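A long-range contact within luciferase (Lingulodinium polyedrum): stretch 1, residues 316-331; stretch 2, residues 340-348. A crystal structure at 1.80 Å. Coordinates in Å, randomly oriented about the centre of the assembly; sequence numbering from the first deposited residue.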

# COMPACT_ATOMS: atom_id res chain seq x y z
N PRO A 316 -0.58 -15.00 -9.60
CA PRO A 316 -1.76 -15.77 -9.18
C PRO A 316 -2.57 -15.16 -8.06
O PRO A 316 -2.05 -14.46 -7.19
CB PRO A 316 -1.17 -17.12 -8.79
CG PRO A 316 -0.00 -17.25 -9.76
CD PRO A 316 0.61 -15.87 -9.69
N LEU A 317 -3.87 -15.45 -8.09
CA LEU A 317 -4.79 -14.93 -7.07
C LEU A 317 -4.65 -15.63 -5.72
O LEU A 317 -4.30 -16.81 -5.67
CB LEU A 317 -6.22 -15.10 -7.58
CG LEU A 317 -7.38 -14.67 -6.68
CD1 LEU A 317 -7.29 -13.17 -6.36
CD2 LEU A 317 -8.70 -15.01 -7.41
N GLN A 318 -4.93 -14.90 -4.65
CA GLN A 318 -4.86 -15.44 -3.29
C GLN A 318 -5.68 -14.55 -2.39
O GLN A 318 -6.14 -13.47 -2.80
CB GLN A 318 -3.40 -15.43 -2.78
CG GLN A 318 -2.76 -14.05 -2.72
CD GLN A 318 -3.19 -13.22 -1.51
OE1 GLN A 318 -3.22 -13.72 -0.39
NE2 GLN A 318 -3.50 -11.94 -1.74
N SER A 319 -5.85 -15.00 -1.16
CA SER A 319 -6.54 -14.21 -0.14
C SER A 319 -6.12 -14.79 1.19
O SER A 319 -5.48 -15.85 1.26
CB SER A 319 -8.07 -14.24 -0.31
OG SER A 319 -8.67 -15.42 0.20
N ARG A 320 -6.43 -14.05 2.25
CA ARG A 320 -6.10 -14.44 3.61
C ARG A 320 -7.36 -14.36 4.48
O ARG A 320 -7.27 -14.07 5.67
CB ARG A 320 -5.03 -13.49 4.16
CG ARG A 320 -3.70 -13.58 3.39
CD ARG A 320 -3.13 -14.99 3.44
NE ARG A 320 -3.08 -15.47 4.83
CZ ARG A 320 -2.12 -15.15 5.70
NH1 ARG A 320 -1.11 -14.34 5.35
NH2 ARG A 320 -2.18 -15.66 6.93
N ASP A 321 -8.51 -14.64 3.88
CA ASP A 321 -9.81 -14.64 4.56
C ASP A 321 -9.89 -15.65 5.71
O ASP A 321 -10.59 -15.43 6.69
CB ASP A 321 -10.90 -14.94 3.52
CG ASP A 321 -10.96 -13.87 2.43
OD1 ASP A 321 -11.14 -12.69 2.78
OD2 ASP A 321 -10.81 -14.20 1.23
N TYR A 322 -9.20 -16.78 5.59
CA TYR A 322 -9.24 -17.78 6.66
C TYR A 322 -8.59 -17.21 7.94
O TYR A 322 -9.19 -17.22 9.02
CB TYR A 322 -8.50 -19.05 6.25
CG TYR A 322 -8.52 -20.09 7.35
CD1 TYR A 322 -9.68 -20.78 7.66
CD2 TYR A 322 -7.39 -20.31 8.14
CE1 TYR A 322 -9.74 -21.67 8.75
CE2 TYR A 322 -7.43 -21.18 9.23
CZ TYR A 322 -8.60 -21.86 9.53
OH TYR A 322 -8.63 -22.72 10.60
N THR A 323 -7.36 -16.74 7.81
CA THR A 323 -6.63 -16.17 8.94
C THR A 323 -7.34 -14.94 9.49
O THR A 323 -7.68 -14.87 10.68
CB THR A 323 -5.19 -15.77 8.53
OG1 THR A 323 -4.46 -16.94 8.15
CG2 THR A 323 -4.46 -15.06 9.69
N ALA A 324 -7.59 -13.96 8.62
CA ALA A 324 -8.22 -12.72 9.04
C ALA A 324 -9.59 -12.87 9.70
O ALA A 324 -9.89 -12.13 10.65
CB ALA A 324 -8.31 -11.76 7.86
N LEU A 325 -10.43 -13.78 9.21
CA LEU A 325 -11.75 -13.99 9.80
C LEU A 325 -11.73 -15.18 10.78
O LEU A 325 -12.77 -15.61 11.28
CB LEU A 325 -12.79 -14.23 8.69
CG LEU A 325 -12.89 -13.14 7.60
CD1 LEU A 325 -13.98 -13.53 6.58
CD2 LEU A 325 -13.23 -11.77 8.26
N ALA A 326 -10.53 -15.69 11.08
CA ALA A 326 -10.40 -16.82 12.00
C ALA A 326 -11.37 -17.93 11.65
O ALA A 326 -12.02 -18.50 12.54
CB ALA A 326 -10.64 -16.37 13.45
N GLY A 327 -11.49 -18.23 10.37
CA GLY A 327 -12.37 -19.31 9.94
C GLY A 327 -13.86 -19.05 10.04
O GLY A 327 -14.65 -19.97 9.82
N ARG A 328 -14.28 -17.83 10.35
CA ARG A 328 -15.71 -17.55 10.47
C ARG A 328 -16.35 -16.94 9.24
O ARG A 328 -16.14 -15.76 8.94
CB ARG A 328 -15.98 -16.64 11.68
CG ARG A 328 -17.48 -16.40 11.92
CD ARG A 328 -17.80 -15.45 13.07
NE ARG A 328 -19.23 -15.11 13.08
CZ ARG A 328 -19.80 -14.24 13.90
NH1 ARG A 328 -21.11 -14.00 13.82
NH2 ARG A 328 -19.07 -13.59 14.81
N ASP A 329 -17.15 -17.73 8.53
CA ASP A 329 -17.84 -17.25 7.35
C ASP A 329 -18.77 -16.09 7.72
O ASP A 329 -19.33 -16.07 8.82
CB ASP A 329 -18.69 -18.36 6.73
CG ASP A 329 -17.87 -19.45 6.06
OD1 ASP A 329 -18.48 -20.49 5.73
OD2 ASP A 329 -16.65 -19.29 5.85
N ASN A 330 -18.93 -15.13 6.80
CA ASN A 330 -19.82 -14.00 7.00
C ASN A 330 -19.69 -13.33 8.36
O ASN A 330 -20.69 -13.03 9.03
CB ASN A 330 -21.27 -14.47 6.76
CG ASN A 330 -21.42 -15.16 5.41
OD1 ASN A 330 -21.06 -14.61 4.37
ND2 ASN A 330 -21.95 -16.38 5.42
N ALA A 331 -18.44 -13.07 8.76
CA ALA A 331 -18.16 -12.42 10.02
C ALA A 331 -18.83 -11.04 9.97
O ALA A 331 -19.02 -10.47 8.89
CB ALA A 331 -16.65 -12.32 10.24
N PRO A 340 -20.82 -10.42 3.64
CA PRO A 340 -20.77 -11.63 2.81
C PRO A 340 -19.47 -12.11 2.16
O PRO A 340 -19.35 -12.10 0.93
CB PRO A 340 -21.85 -11.37 1.79
CG PRO A 340 -21.62 -9.92 1.50
CD PRO A 340 -21.47 -9.33 2.90
N THR A 341 -18.52 -12.54 2.98
CA THR A 341 -17.26 -13.08 2.48
C THR A 341 -16.98 -14.33 3.31
O THR A 341 -17.05 -14.28 4.54
CB THR A 341 -16.10 -12.07 2.61
OG1 THR A 341 -16.24 -11.05 1.60
CG2 THR A 341 -14.73 -12.78 2.43
N LEU A 342 -16.71 -15.44 2.63
CA LEU A 342 -16.41 -16.71 3.29
C LEU A 342 -14.96 -16.75 3.76
O LEU A 342 -14.05 -16.25 3.09
CB LEU A 342 -16.67 -17.89 2.33
CG LEU A 342 -18.08 -17.91 1.71
CD1 LEU A 342 -18.20 -19.02 0.67
CD2 LEU A 342 -19.11 -18.08 2.84
N ALA A 343 -14.77 -17.37 4.93
CA ALA A 343 -13.47 -17.49 5.55
C ALA A 343 -12.63 -18.62 4.98
O ALA A 343 -12.18 -19.51 5.71
CB ALA A 343 -13.66 -17.68 7.06
N LYS A 344 -12.43 -18.59 3.66
CA LYS A 344 -11.62 -19.61 2.98
C LYS A 344 -10.72 -18.86 2.01
O LYS A 344 -11.16 -17.94 1.32
CB LYS A 344 -12.50 -20.59 2.22
N ASP A 345 -9.45 -19.22 1.99
CA ASP A 345 -8.53 -18.53 1.09
C ASP A 345 -8.76 -18.94 -0.37
O ASP A 345 -8.89 -20.12 -0.67
CB ASP A 345 -7.08 -18.84 1.48
CG ASP A 345 -6.69 -18.23 2.81
OD1 ASP A 345 -5.56 -18.53 3.24
OD2 ASP A 345 -7.46 -17.45 3.43
N LEU A 346 -8.81 -17.96 -1.26
CA LEU A 346 -9.00 -18.19 -2.69
C LEU A 346 -7.94 -19.11 -3.26
O LEU A 346 -8.17 -19.77 -4.26
CB LEU A 346 -9.00 -16.83 -3.44
CG LEU A 346 -10.15 -15.86 -3.10
CD1 LEU A 346 -9.99 -14.53 -3.86
CD2 LEU A 346 -11.48 -16.52 -3.49
N ASP A 347 -6.78 -19.19 -2.62
CA ASP A 347 -5.71 -20.05 -3.13
C ASP A 347 -5.46 -21.33 -2.30
O ASP A 347 -4.45 -22.02 -2.48
CB ASP A 347 -4.40 -19.25 -3.28
CG ASP A 347 -3.92 -18.63 -1.99
OD1 ASP A 347 -4.76 -18.28 -1.13
OD2 ASP A 347 -2.70 -18.46 -1.84
N TYR A 348 -6.40 -21.64 -1.41
CA TYR A 348 -6.35 -22.84 -0.58
C TYR A 348 -6.11 -24.02 -1.53
O TYR A 348 -6.72 -24.10 -2.60
CB TYR A 348 -7.70 -23.00 0.14
CG TYR A 348 -7.82 -24.29 0.93
CD1 TYR A 348 -7.45 -24.36 2.27
CD2 TYR A 348 -8.27 -25.46 0.31
CE1 TYR A 348 -7.52 -25.56 2.98
CE2 TYR A 348 -8.34 -26.67 1.00
CZ TYR A 348 -7.97 -26.71 2.33
OH TYR A 348 -8.06 -27.90 2.99
O HOH W 1 -5.32 -17.33 5.65
O HOH W 2 -17.10 -12.28 6.44

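What meets the free amides at the start of the short helix 321-324? Arg320 occupies the N-cap position, but its side chain leaves CA pointing away from stretch 2, and the carboxylate of Asp345 reaches in from that stretch instead. The Tyr322 N donates to Asp345 OD2 at 2.9 Å in a nearly straight hydrogen bond. Asp321 N also lies 3.0 Å from Asp345 OD2, but the angle is too poor for a bond. Asp345 OD1 takes a hydrogen bond of 2.7 Å from water 1, and that water accepts from Thr323 N and from Arg320 NE, each 3.0 Å from its oxygen. The water thus links the two side chains, whose closest direct approach, Arg320 NE to Asp345 OD1 at 4.2 Å, is beyond a salt bridge. Arg320 NH2 turns back to donate to Thr323 OG1 at 2.9 Å. An acidic side chain suits this place, since its two oxygens can serve backbone amides directly and through water.

How does a buried serine satisfy both sides of its hydroxyl? Ser319 points toward stretch 2, and its OG accepts from Leu346 N at 2.9 Å. The same Ser319 OG donates to Asp321 OD2 at 2.7 Å, so one small side chain joins a backbone amide of one stretch to a carboxylate of the other. Its backbone is held less firmly: Ser319 N gives a weak hydrogen bond of 3.5 Å to Asp347 OD1. That acceptor sits within the type I turn from Asp345 to Tyr348, which is closed by Tyr348 N donating to Asp345 O at 3.0 Å. Alongside, Leu317 CD2 packs against Leu346 CD1 at 3.8 Å, an apolar contact beside the polar ones.

What secures the other end of the contact? Here the roles are exchanged, and stretch 1 supplies the carboxylate: Ala343 N donates to Asp329 OD2 at 2.8 Å. Next along the chain, Asn330 N donates to Thr341 O at 3.1 Å, a backbone-to-backbone link. Thr341 O also receives a hydrogen bond from water 2 at 2.8 Å, and this water accepts a weak one from Ala331 N at 2.8 Å. One carbonyl therefore serves two successive amides of stretch 1, the second through water.

Why is so small a residue as Ala343 at the centre? It has the largest covered area of any residue in the contact, 107 Å² of it lying under stretch 1. Its methyl fits closely against the type I' turn from Leu325 to Arg328, with Ala343 CB 3.3 Å from Gly327 C, 3.4 Å from Arg328 N and 3.9 Å from Leu325 CB. Glycine suits position 327, where phi is positive and a CB would be crowded by the Tyr322 ring. Ala343 O lies at the edge of that ring, 3.4 Å from Tyr322 CD1, and also makes a CA-H...O contact of 3.5 Å with Tyr322 CA.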